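Local structure of polysialic acid O-acetyltransferase (Escherichia coli, 3JQY) at residues 155-158 against 159-162; 20-23 against 24-28. The protein transfers acetyl groups from acetyl-CoA to hydroxyls of long capsular polysialic acid chains, working as a trimer of left-handed beta-helix subunits. All coordinates share one frame; numbering follows the deposited sequence.

Contact 1 of 2, residues 155-158 against 159-162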
loop_
_atom_site.group_PDB
_atom_site.type_symbol
_atom_site.label_atom_id
_atom_site.label_comp_id
_atom_site.label_asym_id
_atom_site.label_seq_id
_atom_site.Cartn_x
_atom_site.Cartn_y
_atom_site.Cartn_z
ATOM N N LYS B 155 20.004 1.454 27.497
ATOM C CA LYS B 155 20.123 2.785 26.897
ATOM C C LYS B 155 20.884 2.779 25.569
ATOM O O LYS B 155 21.185 3.838 25.011
ATOM C CB LYS B 155 20.740 3.788 27.881
ATOM C CG LYS B 155 19.902 4.006 29.138
ATOM C CD LYS B 155 20.451 5.136 30.004
ATOM C CE LYS B 155 20.389 6.477 29.280
ATOM N NZ LYS B 155 20.804 7.611 30.157
ATOM N N LYS B 156 21.185 1.584 25.066
ATOM C CA LYS B 156 21.899 1.433 23.807
ATOM C C LYS B 156 20.956 1.227 22.623
ATOM O O LYS B 156 19.851 0.707 22.773
ATOM C CB LYS B 156 22.876 0.264 23.890
ATOM C CG LYS B 156 23.985 0.477 24.916
ATOM C CD LYS B 156 24.960 -0.686 24.935
ATOM C CE LYS B 156 26.124 -0.407 25.877
ATOM N NZ LYS B 156 27.069 -1.557 25.945
ATOM N N ARG B 157 21.410 1.620 21.440
ATOM C CA ARG B 157 20.614 1.436 20.231
ATOM C C ARG B 157 20.455 -0.041 19.871
ATOM O O ARG B 157 21.413 -0.816 19.941
ATOM C CB ARG B 157 21.241 2.194 19.063
ATOM C CG ARG B 157 20.622 1.840 17.722
ATOM C CD ARG B 157 20.996 2.841 16.650
ATOM N NE ARG B 157 20.188 2.637 15.449
ATOM C CZ ARG B 157 20.368 3.278 14.300
ATOM N NH1 ARG B 157 21.343 4.173 14.177
ATOM N NH2 ARG B 157 19.569 3.023 13.271
ATOM N N ILE B 158 19.247 -0.434 19.480
ATOM C CA ILE B 158 18.976 -1.830 19.160
ATOM C C ILE B 158 18.383 -2.079 17.772
ATOM O O ILE B 158 17.962 -3.200 17.477
ATOM C CB ILE B 158 18.050 -2.495 20.202
ATOM C CG1 ILE B 158 16.732 -1.721 20.325
ATOM C CG2 ILE B 158 18.758 -2.607 21.538
ATOM C CD1 ILE B 158 15.682 -2.415 21.162
ATOM N N ASN B 159 18.335 -1.051 16.930
ATOM C CA ASN B 159 17.837 -1.240 15.566
ATOM C C ASN B 159 18.856 -0.791 14.531
ATOM O O ASN B 159 18.519 -0.077 13.581
ATOM C CB ASN B 159 16.510 -0.504 15.344
ATOM C CG ASN B 159 16.677 1.002 15.317
ATOM O OD1 ASN B 159 17.590 1.550 15.941
ATOM N ND2 ASN B 159 15.798 1.681 14.585
ATOM N N TRP B 160 20.108 -1.194 14.723
ATOM C CA TRP B 160 21.151 -0.926 13.740
ATOM C C TRP B 160 20.753 -1.504 12.379
ATOM O O TRP B 160 20.088 -2.535 12.301
ATOM C CB TRP B 160 22.485 -1.529 14.193
ATOM C CG TRP B 160 23.074 -0.879 15.424
ATOM C CD1 TRP B 160 23.130 -1.405 16.685
ATOM C CD2 TRP B 160 23.699 0.409 15.500
ATOM N NE1 TRP B 160 23.745 -0.519 17.542
ATOM C CE2 TRP B 160 24.102 0.601 16.838
ATOM C CE3 TRP B 160 23.947 1.423 14.569
ATOM C CZ2 TRP B 160 24.745 1.763 17.265
ATOM C CZ3 TRP B 160 24.590 2.575 14.993
ATOM C CH2 TRP B 160 24.980 2.736 16.330
ATOM N N ALA B 161 21.157 -0.830 11.307
ATOM C CA ALA B 161 20.909 -1.332 9.959
ATOM C C ALA B 161 21.512 -2.719 9.794
ATOM O O ALA B 161 22.554 -3.027 10.388
ATOM C CB ALA B 161 21.479 -0.377 8.920
ATOM N N LYS B 162 20.860 -3.548 8.979
ATOM C CA LYS B 162 21.310 -4.916 8.716
ATOM C C LYS B 162 21.081 -5.274 7.243
ATOM O O LYS B 162 20.077 -4.868 6.651
ATOM C CB LYS B 162 20.585 -5.907 9.621
ATOM C CG LYS B 162 20.833 -5.671 11.113
ATOM C CD LYS B 162 20.321 -6.830 11.959
ATOM C CE LYS B 162 20.641 -6.612 13.434
ATOM N NZ LYS B 162 22.065 -6.213 13.647
HETATM O O HOH W 1 24.473 -0.327 20.240
#

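Contact 2 of 2, residues 20-23 against 24-28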
loop_
_atom_site.group_PDB
_atom_site.type_symbol
_atom_site.label_atom_id
_atom_site.label_comp_id
_atom_site.label_asym_id
_atom_site.label_seq_id
_atom_site.Cartn_x
_atom_site.Cartn_y
_atom_site.Cartn_z
ATOM N N THR B 20 26.167 14.344 -21.718
ATOM C CA THR B 20 26.817 13.924 -20.482
ATOM C C THR B 20 27.790 12.775 -20.747
ATOM O O THR B 20 27.529 11.922 -21.593
ATOM C CB THR B 20 25.778 13.457 -19.442
ATOM O OG1 THR B 20 24.819 14.500 -19.213
ATOM C CG2 THR B 20 26.459 13.092 -18.133
ATOM N N GLN B 21 28.913 12.759 -20.032
ATOM C CA GLN B 21 29.865 11.651 -20.142
ATOM C C GLN B 21 30.104 11.012 -18.775
ATOM O O GLN B 21 29.910 11.657 -17.744
ATOM C CB GLN B 21 31.193 12.126 -20.753
ATOM C CG GLN B 21 31.086 12.592 -22.206
ATOM C CD GLN B 21 32.427 12.972 -22.817
ATOM O OE1 GLN B 21 33.366 13.350 -22.112
ATOM N NE2 GLN B 21 32.520 12.876 -24.140
ATOM N N ASP B 22 30.510 9.742 -18.763
ATOM C CA ASP B 22 30.898 9.097 -17.509
ATOM C C ASP B 22 32.350 9.455 -17.175
ATOM O O ASP B 22 32.966 10.260 -17.874
ATOM C CB ASP B 22 30.670 7.577 -17.544
ATOM C CG ASP B 22 31.661 6.844 -18.436
ATOM O OD1 ASP B 22 32.588 7.484 -18.970
ATOM O OD2 ASP B 22 31.523 5.610 -18.585
ATOM N N SER B 23 32.895 8.863 -16.116
ATOM C CA SER B 23 34.213 9.274 -15.623
ATOM C C SER B 23 35.342 8.937 -16.595
ATOM O O SER B 23 36.420 9.521 -16.525
ATOM C CB SER B 23 34.491 8.678 -14.241
ATOM O OG SER B 23 33.510 9.109 -13.314
ATOM N N ARG B 24 35.105 7.989 -17.495
ATOM C CA ARG B 24 36.133 7.649 -18.472
ATOM C C ARG B 24 35.857 8.316 -19.814
ATOM O O ARG B 24 36.406 7.918 -20.843
ATOM C CB ARG B 24 36.294 6.134 -18.612
ATOM C CG ARG B 24 35.033 5.427 -19.028
ATOM C CD ARG B 24 34.961 4.037 -18.439
ATOM N NE ARG B 24 33.692 3.407 -18.782
ATOM C CZ ARG B 24 33.523 2.581 -19.808
ATOM N NH1 ARG B 24 34.549 2.268 -20.587
ATOM N NH2 ARG B 24 32.329 2.061 -20.047
ATOM N N LEU B 25 35.002 9.336 -19.790
ATOM C CA LEU B 25 34.758 10.166 -20.969
ATOM C C LEU B 25 33.882 9.518 -22.041
ATOM O O LEU B 25 33.932 9.910 -23.209
ATOM C CB LEU B 25 36.091 10.610 -21.576
ATOM C CG LEU B 25 36.664 11.898 -20.986
ATOM C CD1 LEU B 25 36.209 12.099 -19.555
ATOM C CD2 LEU B 25 38.186 11.901 -21.070
ATOM N N LYS B 26 33.076 8.539 -21.640
ATOM C CA LYS B 26 32.138 7.883 -22.548
ATOM C C LYS B 26 30.771 8.562 -22.482
ATOM O O LYS B 26 30.215 8.749 -21.399
ATOM C CB LYS B 26 31.995 6.397 -22.194
ATOM C CG LYS B 26 31.031 5.639 -23.106
ATOM C CD LYS B 26 30.806 4.206 -22.634
ATOM C CE LYS B 26 29.845 3.470 -23.559
ATOM N NZ LYS B 26 30.400 3.337 -24.937
ATOM N N THR B 27 30.229 8.935 -23.636
ATOM C CA THR B 27 28.954 9.646 -23.663
ATOM C C THR B 27 27.795 8.762 -23.190
ATOM O O THR B 27 27.675 7.608 -23.604
ATOM C CB THR B 27 28.648 10.199 -25.069
ATOM O OG1 THR B 27 28.658 9.126 -26.016
ATOM C CG2 THR B 27 29.696 11.222 -25.476
ATOM N N GLN B 28 26.960 9.311 -22.311
ATOM C CA GLN B 28 25.768 8.624 -21.814
ATOM C C GLN B 28 24.568 9.557 -21.899
ATOM O O GLN B 28 24.256 10.272 -20.943
ATOM C CB GLN B 28 25.959 8.179 -20.361
ATOM C CG GLN B 28 27.051 7.146 -20.163
ATOM C CD GLN B 28 26.752 5.835 -20.870
ATOM O OE1 GLN B 28 27.647 5.008 -21.071
ATOM N NE2 GLN B 28 25.492 5.636 -21.250
#

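Contact 1 of 2, residues 155-158 against 159-162
Arg157 lies between Trp160 and Asn159, giving its aliphatic chain and guanidinium to the indole and NE and NH2 to the asparagine. The packed part is the stack. CD sits over the face of the indole, 3.6 Å from the centroid of the six-membered ring of Trp160 and close to its normal, an evident CH-pi contact. Beyond it the guanidinium lies over the same ring system with the planes 24° apart, and NH1 comes within 3.7 Å of Trp160 CZ3. With CG anti to the backbone N (chi1 169°) and the chain extended to NE, the arginine runs across the indole face.

NE and NH2 together clasp Asn159, one on its side-chain oxygen and one on its backbone oxygen. Arg157 NE donates to Asn159 OD1 at 2.9 Å, approaching from above the amide's carbonyl plane, while Arg157 NH2 makes a longer bond of 3.3 Å to the backbone O of Asn159. OD1 also accepts from Ile149 N, and ND2 donates to Asp145 OD2 and His147 O, so the buried amide is fixed from several directions. Replacing Arg157 by an alanine is likely to strip the indole face of its stacking partner and to take one donor each from OD1 and the backbone O of Asn159.

The other side is looser and wetter: a water bridges the indole edge to the backbone, 2.8 Å from Trp160 NE1 and 3.1 Å from Arg157 O. Ile158 points away from residues 159-162 and packs on Ile218 of a neighbouring subunit, whose Asp224 and Glu227 pack on Arg157 and Trp160. Such a long excursion from one coil of a left-handed beta-helix is a familiar feature of hexapeptide acyltransferases; Asn159 ties its returning limb to Asp145 and His147 on the outgoing limb, which by similarity bind acetyl-CoA.

Contact 2 of 2, residues 20-23 against 24-28
Asp22 OD1 accepts two backbone N-H groups, from Lys26 at 2.9 Å and from Arg24 at 3.0 Å, which arrive from opposite faces of the carboxylate. The bond to Arg24 closes an Asx turn inside a short hairpin-like turn held by a single bridge: a type I turn from Asp22 to Leu25, closed by Leu25 N to Asp22 O, with Leu25 at positive phi (76°) as in a type I turn with a G1 bulge. The Asp22 carbonyl is spent on the turn, and the side chain receives Lys26 N instead. Placing CG between the backbone N and the carbonyl carbon (chi1 72°) brings the carboxylate over the turn. Its OD2 forms a salt bridge with Arg24 NE, though the hydrogen bond within it is weak; Cys44 N of strand 41-44 also donates to OD2, and Arg24 NH2 to Cys44 O.

Outward from the turn, Asp22 N to Lys26 O (2.8 Å) and Gln28 N to Thr20 O flank the non-hydrogen-bonded pair Gln21 and Thr27. The turn falls where one repeat meets the next, just before strand 31-35. On its exposed face the extended Gln21 side chain lies across Thr27, Gln21 CG resting 3.8 Å from Thr27 CG2.

How the contacts relate
The two contacts show how short-range side-chain bonding can shape loops at separate places in one beta-helical chain. Contact 2 comes first in sequence, at the N-terminal edge before strand 31-35, while contact 1 belongs to the long excursion between strands 139-142 and 164-166. They do not touch: their centres lie 40 Å apart and their nearest atoms about 27 Å. Only contact 1 borders the acetyl-CoA site inferred by similarity, the Asn159 side chain being about 3 Å from that of Asp145 and about 4 Å from that of Lys180. It also meets a neighbouring subunit, whereas contact 2 packs on strand 41-44 of its own chain.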